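EcmrR transcriptional regulator (Escherichia coli, PDB 6WL5) senses multiple drugs as a MerR family regulator and activates transcription, binding the cationic detergent cetyl-trimethyl-ammonium in its GyrI-like C-terminal domain. Local coordinates at the cetyl-trimethyl-ammonium site. Coordinates in Å, arbitrary orientation; residue numbers count along the deposited sequence, not the author numbering.

The cetyl-trimethyl-ammonium site. Residues 26, 59, 61, 63-65, 69, 109-110, 113, 117, 121, 127, 131, 133. With 16A (cetyl-trimethyl-ammonium), chain B.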
ATOM      1  N   PHE A  26      -6.627   8.727  -8.339  1.00 17.03           N
ATOM      2  CA  PHE A  26      -6.099   8.622  -6.975  1.00 15.46           C
ATOM      3  C   PHE A  26      -6.837   9.534  -5.989  1.00 14.53           C
ATOM      4  O   PHE A  26      -7.128   9.121  -4.862  1.00 14.60           O
ATOM      5  CB  PHE A  26      -4.630   9.001  -7.021  1.00 16.26           C
ATOM      6  CG  PHE A  26      -3.902   8.847  -5.711  1.00 14.76           C
ATOM      7  CD1 PHE A  26      -3.368   7.633  -5.322  1.00 16.09           C
ATOM      8  CD2 PHE A  26      -3.727   9.938  -4.852  1.00 15.24           C
ATOM      9  CE1 PHE A  26      -2.691   7.516  -4.107  1.00 17.12           C
ATOM     10  CE2 PHE A  26      -3.027   9.818  -3.676  1.00 16.50           C
ATOM     11  CZ  PHE A  26      -2.516   8.619  -3.305  1.00 19.16           C
ATOM     12  N   TYR A  59      -2.069  -2.411  -5.597  1.00 13.94           N
ATOM     13  CA  TYR A  59      -2.436  -2.077  -6.975  1.00 14.94           C
ATOM     14  C   TYR A  59      -2.493  -3.353  -7.811  1.00 15.21           C
ATOM     15  O   TYR A  59      -1.453  -3.904  -8.162  1.00 17.62           O
ATOM     16  CB  TYR A  59      -1.413  -1.095  -7.540  1.00 15.19           C
ATOM     17  CG  TYR A  59      -1.628   0.311  -6.970  1.00 16.08           C
ATOM     18  CD1 TYR A  59      -2.492   1.213  -7.568  1.00 15.28           C
ATOM     19  CD2 TYR A  59      -0.968   0.731  -5.809  1.00 15.68           C
ATOM     20  CE1 TYR A  59      -2.723   2.467  -7.026  1.00 15.47           C
ATOM     21  CE2 TYR A  59      -1.180   1.994  -5.268  1.00 16.00           C
ATOM     22  CZ  TYR A  59      -2.044   2.875  -5.890  1.00 14.46           C
ATOM     23  OH  TYR A  59      -2.237   4.163  -5.387  1.00 17.18           O
ATOM     24  N   ASP A  61      -3.864  -3.942 -10.900  1.00 16.95           N
ATOM     25  CA  ASP A  61      -3.917  -3.925 -12.352  1.00 17.47           C
ATOM     26  C   ASP A  61      -2.733  -4.678 -12.936  1.00 20.47           C
ATOM     27  O   ASP A  61      -1.681  -4.799 -12.321  1.00 21.75           O
ATOM     28  CB  ASP A  61      -3.956  -2.497 -12.865  1.00 19.68           C
ATOM     29  CG  ASP A  61      -5.350  -1.894 -12.752  1.00 19.62           C
ATOM     30  OD1 ASP A  61      -6.300  -2.507 -13.283  1.00 21.68           O
ATOM     31  OD2 ASP A  61      -5.481  -0.838 -12.106  1.00 19.22           O
ATOM     32  N   GLU A  63      -1.219  -3.860 -15.711  1.00 19.94           N
ATOM     33  CA  GLU A  63      -0.345  -2.937 -16.400  1.00 20.61           C
ATOM     34  C   GLU A  63      -0.356  -1.640 -15.599  1.00 20.23           C
ATOM     35  O   GLU A  63      -1.179  -1.426 -14.693  1.00 20.62           O
ATOM     36  CB  GLU A  63      -0.821  -2.660 -17.829  1.00 20.72           C
ATOM     37  CG  GLU A  63      -2.100  -1.870 -17.892  1.00 20.15           C
ATOM     38  CD  GLU A  63      -2.536  -1.557 -19.279  1.00 24.17           C
ATOM     39  OE1 GLU A  63      -1.811  -1.973 -20.215  1.00 25.89           O
ATOM     40  OE2 GLU A  63      -3.612  -0.935 -19.409  1.00 25.40           O
ATOM     41  N   TYR A  64       0.565  -0.766 -15.938  1.00 18.42           N
ATOM     42  CA  TYR A  64       0.601   0.533 -15.294  1.00 20.28           C
ATOM     43  C   TYR A  64      -0.605   1.364 -15.720  1.00 21.07           C
ATOM     44  O   TYR A  64      -0.918   1.456 -16.905  1.00 20.72           O
ATOM     45  CB  TYR A  64       1.913   1.274 -15.588  1.00 18.54           C
ATOM     46  CG  TYR A  64       1.992   2.515 -14.756  1.00 19.15           C
ATOM     47  CD1 TYR A  64       2.297   2.450 -13.397  1.00 20.25           C
ATOM     48  CD2 TYR A  64       1.680   3.739 -15.301  1.00 18.82           C
ATOM     49  CE1 TYR A  64       2.316   3.586 -12.596  1.00 18.12           C
ATOM     50  CE2 TYR A  64       1.672   4.892 -14.517  1.00 20.09           C
ATOM     51  CZ  TYR A  64       2.016   4.814 -13.159  1.00 19.20           C
ATOM     52  OH  TYR A  64       1.998   5.956 -12.372  1.00 20.43           O
ATOM     53  N   LYS A  65      -1.281   1.981 -14.750  1.00 20.46           N
ATOM     54  CA  LYS A  65      -2.429   2.839 -14.999  1.00 21.21           C
ATOM     55  C   LYS A  65      -2.477   3.922 -13.928  1.00 23.13           C
ATOM     56  O   LYS A  65      -1.961   3.750 -12.812  1.00 23.71           O
ATOM     57  CB  LYS A  65      -3.776   2.099 -14.890  1.00 25.59           C
ATOM     58  CG  LYS A  65      -3.999   0.931 -15.799  1.00 27.87           C
ATOM     59  CD  LYS A  65      -5.407   0.379 -15.522  1.00 27.51           C
ATOM     60  CE  LYS A  65      -5.803  -0.817 -16.418  1.00 34.97           C
ATOM     61  NZ  LYS A  65      -7.319  -0.753 -16.411  1.00 42.42           N
ATOM     62  N   MET A  69      -8.444   2.506 -11.850  1.00 18.68           N
ATOM     63  CA  MET A  69      -7.529   1.557 -11.227  1.00 18.12           C
ATOM     64  C   MET A  69      -8.251   0.587 -10.307  1.00 17.89           C
ATOM     65  O   MET A  69      -9.204   0.951  -9.602  1.00 18.79           O
ATOM     66  CB  MET A  69      -6.474   2.318 -10.412  1.00 17.96           C
ATOM     67  CG  MET A  69      -5.605   3.235 -11.236  1.00 17.60           C
ATOM     68  SD  MET A  69      -4.465   4.174 -10.194  1.00 17.77           S
ATOM     69  CE  MET A  69      -5.517   5.251  -9.241  1.00 19.14           C
ATOM     70  N   LEU A 109       4.218  10.407  -6.988  1.00 15.06           N
ATOM     71  CA  LEU A 109       4.389   8.983  -6.696  1.00 14.95           C
ATOM     72  C   LEU A 109       4.823   8.183  -7.920  1.00 13.69           C
ATOM     73  O   LEU A 109       5.573   7.200  -7.789  1.00 14.96           O
ATOM     74  CB  LEU A 109       3.068   8.392  -6.171  1.00 15.58           C
ATOM     75  CG  LEU A 109       2.764   8.604  -4.682  1.00 14.81           C
ATOM     76  CD1 LEU A 109       1.326   8.220  -4.361  1.00 18.58           C
ATOM     77  CD2 LEU A 109       3.685   7.787  -3.790  1.00 18.32           C
ATOM     78  N   ARG A 110       4.303   8.521  -9.110  1.00 15.46           N
ATOM     79  CA  ARG A 110       4.620   7.726 -10.298  1.00 16.75           C
ATOM     80  C   ARG A 110       6.122   7.602 -10.500  1.00 15.58           C
ATOM     81  O   ARG A 110       6.592   6.611 -11.069  1.00 15.83           O
ATOM     82  CB  ARG A 110       4.013   8.309 -11.571  1.00 16.98           C
ATOM     83  CG  ARG A 110       4.554   9.680 -11.999  1.00 19.06           C
ATOM     84  CD  ARG A 110       3.882  10.264 -13.276  1.00 20.81           C
ATOM     85  NE  ARG A 110       2.467  10.505 -13.073  1.00 20.34           N
ATOM     86  CZ  ARG A 110       1.957  11.647 -12.614  1.00 20.84           C
ATOM     87  NH1 ARG A 110       2.736  12.682 -12.344  1.00 22.38           N
ATOM     88  NH2 ARG A 110       0.659  11.749 -12.452  1.00 21.69           N
ATOM     89  N   TYR A 113       7.419   4.450  -8.952  1.00 14.11           N
ATOM     90  CA  TYR A 113       7.065   3.275  -9.742  1.00 15.52           C
ATOM     91  C   TYR A 113       7.953   3.164 -10.971  1.00 13.80           C
ATOM     92  O   TYR A 113       8.394   2.067 -11.319  1.00 15.41           O
ATOM     93  CB  TYR A 113       5.570   3.335 -10.125  1.00 14.83           C
ATOM     94  CG  TYR A 113       4.637   3.124  -8.943  1.00 14.63           C
ATOM     95  CD1 TYR A 113       4.323   4.170  -8.083  1.00 13.96           C
ATOM     96  CD2 TYR A 113       4.118   1.877  -8.653  1.00 13.50           C
ATOM     97  CE1 TYR A 113       3.481   3.963  -6.986  1.00 15.66           C
ATOM     98  CE2 TYR A 113       3.296   1.657  -7.557  1.00 15.43           C
ATOM     99  CZ  TYR A 113       3.000   2.698  -6.713  1.00 14.64           C
ATOM    100  OH  TYR A 113       2.183   2.474  -5.632  1.00 15.80           O
ATOM    101  N   MET A 117      10.305  -0.057 -11.573  0.64 17.73           N
ATOM    102  CA  MET A 117      10.176  -0.827 -12.817  0.64 18.30           C
ATOM    103  C   MET A 117      11.536  -0.946 -13.505  0.64 17.50           C
ATOM    104  O   MET A 117      11.916  -2.033 -13.958  0.64 20.03           O
ATOM    105  CB  MET A 117       9.138  -0.189 -13.781  0.64 18.73           C
ATOM    106  CG  MET A 117       7.628  -0.459 -13.445  0.64 18.97           C
ATOM    107  SD  MET A 117       6.279   0.165 -14.548  0.64 20.03           S
ATOM    108  CE  MET A 117       6.078   1.855 -13.968  0.64 19.30           C
ATOM    109  N   GLU A 121      14.166  -4.422 -14.050  1.00 20.26           N
ATOM    110  CA  GLU A 121      14.767  -4.822 -15.331  1.00 21.65           C
ATOM    111  C   GLU A 121      16.294  -4.848 -15.252  1.00 23.10           C
ATOM    112  O   GLU A 121      16.942  -5.789 -15.746  1.00 25.43           O
ATOM    113  CB  GLU A 121      14.336  -3.851 -16.420  1.00 23.75           C
ATOM    114  CG  GLU A 121      12.862  -3.868 -16.728  1.00 34.38           C
ATOM    115  CD  GLU A 121      12.419  -5.215 -17.253  1.00 40.79           C
ATOM    116  OE1 GLU A 121      13.181  -5.795 -18.072  1.00 39.67           O
ATOM    117  OE2 GLU A 121      11.325  -5.675 -16.829  1.00 44.04           O
ATOM    118  N   LEU A 127       8.775  -8.835 -11.518  1.00 20.79           N
ATOM    119  CA  LEU A 127       7.640  -8.461 -10.661  1.00 20.67           C
ATOM    120  C   LEU A 127       6.628  -9.607 -10.635  1.00 21.92           C
ATOM    121  O   LEU A 127       6.134 -10.032 -11.689  1.00 24.48           O
ATOM    122  CB  LEU A 127       6.973  -7.185 -11.190  1.00 20.55           C
ATOM    123  CG  LEU A 127       5.747  -6.635 -10.456  1.00 21.26           C
ATOM    124  CD1 LEU A 127       6.064  -6.112  -9.066  1.00 19.99           C
ATOM    125  CD2 LEU A 127       5.145  -5.511 -11.294  1.00 22.51           C
ATOM    126  N   PRO A 131       2.070  -4.508  -6.682  1.00 15.78           N
ATOM    127  CA  PRO A 131       2.761  -3.475  -5.903  1.00 14.80           C
ATOM    128  C   PRO A 131       1.959  -3.017  -4.694  1.00 15.53           C
ATOM    129  O   PRO A 131       0.732  -2.945  -4.732  1.00 16.40           O
ATOM    130  CB  PRO A 131       2.944  -2.343  -6.926  1.00 16.36           C
ATOM    131  CG  PRO A 131       3.044  -3.102  -8.271  1.00 17.58           C
ATOM    132  CD  PRO A 131       2.002  -4.164  -8.124  1.00 16.44           C
ATOM    133  N   GLU A 133       1.716   0.133  -1.705  1.00 14.59           N
ATOM    134  CA  GLU A 133       2.017   1.539  -1.465  1.00 14.77           C
ATOM    135  C   GLU A 133       1.720   1.784   0.003  1.00 13.63           C
ATOM    136  O   GLU A 133       0.559   1.854   0.399  1.00 13.70           O
ATOM    137  CB  GLU A 133       1.128   2.394  -2.376  1.00 15.13           C
ATOM    138  CG  GLU A 133       1.312   3.890  -2.311  1.00 15.10           C
ATOM    139  CD  GLU A 133       0.492   4.523  -3.437  1.00 13.54           C
ATOM    140  OE1 GLU A 133       1.059   4.669  -4.527  1.00 15.77           O
ATOM    141  OE2 GLU A 133      -0.721   4.803  -3.222  1.00 15.33           O
TER
HETATM  142  C1  16A B 301       7.567  -6.070 -17.683  1.00 57.41           C
HETATM  143  C2  16A B 301       6.428  -5.452 -16.886  1.00 55.90           C
HETATM  144  C3  16A B 301       6.215  -3.984 -17.245  1.00 52.23           C
HETATM  145  C4  16A B 301       5.536  -3.163 -16.145  1.00 52.16           C
HETATM  146  C5  16A B 301       4.658  -3.952 -15.170  1.00 49.69           C
HETATM  147  C6  16A B 301       3.808  -2.998 -14.339  1.00 45.52           C
HETATM  148  C7  16A B 301       2.611  -3.629 -13.649  1.00 42.69           C
HETATM  149  C8  16A B 301       1.750  -2.512 -13.074  1.00 42.81           C
HETATM  150  C9  16A B 301       1.467  -2.752 -11.616  1.00 36.15           C
HETATM  151  C10 16A B 301       0.068  -2.314 -11.179  1.00 35.09           C
HETATM  152  C11 16A B 301      -0.297  -0.861 -11.453  1.00 31.28           C
HETATM  153  C12 16A B 301       0.487   0.142 -10.617  1.00 30.28           C
HETATM  154  C13 16A B 301      -0.291   1.459 -10.589  1.00 30.72           C
HETATM  155  C14 16A B 301       0.269   2.371  -9.514  1.00 31.80           C
HETATM  156  C15 16A B 301      -0.333   3.763  -9.606  1.00 28.58           C
HETATM  157  C16 16A B 301       0.091   4.527  -8.383  1.00 26.98           C
HETATM  158  N1  16A B 301      -0.261   5.954  -8.451  1.00 23.59           N
HETATM  159  C17 16A B 301      -1.680   6.193  -8.774  1.00 26.84           C
HETATM  160  C18 16A B 301       0.060   6.442  -7.100  1.00 23.07           C
HETATM  161  C19 16A B 301       0.647   6.663  -9.356  1.00 24.39           C
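The backbone framing this pocket comes from the extended loop at Asp61 to Lys65, which runs along the alkyl chain with Asp61 O 3.2 Å from 16A C10, and from helix 109-123, with the end of strand 55-59 facing the loop across the ligand and the start of strand 132-137 towards the head. This is a ligand pocket of the GyrI-like domain of a MerR family regulator, probably the drug-sensing one, and the trimethylammonium lies innermost. Tyr59, its CG anti to the carbonyl carbon (chi1 -75°), lays one ring face against the chain, 16A C14 standing 3.8 Å from the ring centroid and towards the rim. Tyr113 offers a face to the same methylene, and the two faces meet as a corner. Across from Tyr59, the Tyr64 ring (CG anti to the backbone N, chi1 -172°) runs along C12 to C14, its CE1 3.9 Å from 16A C14. Glu133, anti at chi1 and extended beyond CG, reaches the C18 side of the trimethylammonium, OE1 lying 3.3 Å from 16A C18. Both phenols hold its carboxylate from above the plane: Tyr59 OH donates to Glu133 OE2 at 2.7 Å and Tyr113 OH to Glu133 OE1 at 2.7 Å. Such bonds would favour the ionised acid, whose charge probably complements the cation. Tyr64 OH approaches 16A C19 (3.4 Å), while Met69 SD meets C17 and Leu109 CD1 meets C18. An alanine at Tyr59 would probably loosen both the grip on C14 and the anchoring of Glu133. Farther out, Pro131 CG touches 16A C9 at 3.7 Å, and the tail runs out past Leu127 CD2 and Met117 SD.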